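Side-chain contact in CocE/NonD family hydrolase (Staphylococcus aureus subsp. aureus COL, PDB 3III), which probably hydrolyses ester or amide bonds, as an alpha/beta-hydrolase of the CocE/NonD family related to X-Pro dipeptidyl-peptidases: residues L234-A237 with Q238-H241. Residues are numbered along the deposited sequence; the frame is centred on the assembly and turned at random.
Sequences LIQA and QQEH
Gln238, Gln239, Glu240 and His241 reach back to Leu234, Ile235, Gln236 and Ala237 through i to i+4 bonds of the short helix 234-240, whose final link, His241 N to Ala237 O, is weak (N-H...O 127°) as the chain leaves helical geometry. One turn is also bridged by side chains: Gln236 NE2 donates to Glu240 OE2 at 2.7 Å, fairly straight at 162°. The carboxylate oxygen lies in the Gln236 amide plane but is itself met from above its own plane, the two flat groups standing 72° apart. Gln236 bends at chi2, which turns its amide along the helix toward Glu240, while CG of Glu240 packs 3.3 Å from Gln236 O. Elsewhere round the helix a water donates to Ile235 O (2.7 Å) and Gln238 OE1 (2.9 Å) and accepts from Gln239 NE2 (3.1 Å). The His241 ring sets its edge against Ala237 O, with ND1 bonded to Asp245 and the ring stacked on Phe247. Buried Gln238 is satisfied at both ends, OE1 by Arg215 NE and NE2 by the carbonyls of Ala203 and Asp210. With Leu234 and Ile235 it packs this helix against helix 213-224, between strands 186-192 and 262-267 in the chain, the Gln236-Glu240 bridge staying exposed.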
loop_
_atom_site.group_PDB
_atom_site.type_symbol
_atom_site.label_atom_id
_atom_site.label_comp_id
_atom_site.label_asym_id
_atom_site.label_seq_id
_atom_site.Cartn_x
_atom_site.Cartn_y
_atom_site.Cartn_z
ATOM N N LEU A 234 -5.119 -15.671 11.288
ATOM C CA LEU A 234 -4.276 -15.439 10.138
ATOM C C LEU A 234 -2.831 -15.759 10.438
ATOM O O LEU A 234 -2.082 -15.923 9.534
ATOM C CB LEU A 234 -4.436 -13.996 9.614
ATOM C CG LEU A 234 -5.692 -13.740 8.783
ATOM C CD1 LEU A 234 -5.937 -12.205 8.646
ATOM C CD2 LEU A 234 -5.653 -14.473 7.429
ATOM N N ILE A 235 -2.456 -15.886 11.706
ATOM C CA ILE A 235 -1.112 -16.363 12.066
ATOM C C ILE A 235 -1.001 -17.841 11.585
ATOM O O ILE A 235 -0.073 -18.247 10.878
ATOM C CB ILE A 235 -0.877 -16.241 13.580
ATOM C CG1 ILE A 235 -0.884 -14.762 14.025
ATOM C CG2 ILE A 235 0.436 -16.853 13.986
ATOM C CD1 ILE A 235 0.203 -13.963 13.364
ATOM N N GLN A 236 -1.981 -18.631 11.959
ATOM C CA GLN A 236 -1.984 -20.044 11.572
ATOM C C GLN A 236 -2.147 -20.209 10.046
ATOM O O GLN A 236 -1.528 -21.115 9.447
ATOM C CB GLN A 236 -3.052 -20.838 12.355
ATOM C CG GLN A 236 -3.108 -22.331 12.009
ATOM C CD GLN A 236 -1.758 -23.070 12.212
ATOM O OE1 GLN A 236 -0.962 -22.686 13.082
ATOM N NE2 GLN A 236 -1.519 -24.160 11.441
ATOM N N ALA A 237 -2.906 -19.315 9.399
ATOM C CA ALA A 237 -3.126 -19.383 7.946
ATOM C C ALA A 237 -1.761 -19.231 7.248
ATOM O O ALA A 237 -1.432 -20.004 6.316
ATOM C CB ALA A 237 -4.183 -18.296 7.438
ATOM N N GLN A 238 -0.932 -18.330 7.770
ATOM C CA GLN A 238 0.411 -18.101 7.207
ATOM C C GLN A 238 1.291 -19.335 7.396
ATOM O O GLN A 238 2.049 -19.691 6.538
ATOM C CB GLN A 238 1.099 -16.897 7.850
ATOM C CG GLN A 238 2.521 -16.543 7.281
ATOM C CD GLN A 238 3.206 -15.474 8.166
ATOM O OE1 GLN A 238 3.224 -15.621 9.378
ATOM N NE2 GLN A 238 3.716 -14.392 7.563
ATOM N N GLN A 239 1.210 -19.959 8.558
ATOM C CA GLN A 239 1.963 -21.166 8.790
ATOM C C GLN A 239 1.582 -22.263 7.787
ATOM O O GLN A 239 2.417 -22.963 7.282
ATOM C CB GLN A 239 1.587 -21.750 10.163
ATOM C CG GLN A 239 2.079 -21.019 11.369
ATOM C CD GLN A 239 3.542 -21.205 11.536
ATOM O OE1 GLN A 239 4.004 -22.214 12.106
ATOM N NE2 GLN A 239 4.304 -20.236 11.012
ATOM N N GLU A 240 0.289 -22.500 7.613
ATOM C CA GLU A 240 -0.164 -23.691 6.923
ATOM C C GLU A 240 -0.454 -23.514 5.433
ATOM O O GLU A 240 -0.758 -24.503 4.743
ATOM C CB GLU A 240 -1.386 -24.312 7.675
ATOM C CG GLU A 240 -2.647 -23.544 7.472
ATOM C CD GLU A 240 -3.732 -23.760 8.534
ATOM O OE1 GLU A 240 -4.846 -23.199 8.313
ATOM O OE2 GLU A 240 -3.476 -24.401 9.558
ATOM N N HIS A 241 -0.315 -22.295 4.921
ATOM C CA HIS A 241 -0.483 -22.014 3.491
ATOM C C HIS A 241 0.771 -21.288 2.950
ATOM O O HIS A 241 0.741 -20.073 2.661
ATOM C CB HIS A 241 -1.733 -21.191 3.266
ATOM C CG HIS A 241 -3.012 -21.921 3.611
ATOM N ND1 HIS A 241 -3.531 -22.914 2.823
ATOM C CD2 HIS A 241 -3.870 -21.791 4.653
ATOM C CE1 HIS A 241 -4.645 -23.378 3.364
ATOM N NE2 HIS A 241 -4.885 -22.705 4.470
HETATM O O HOH W 1 2.538 -17.672 11.254
#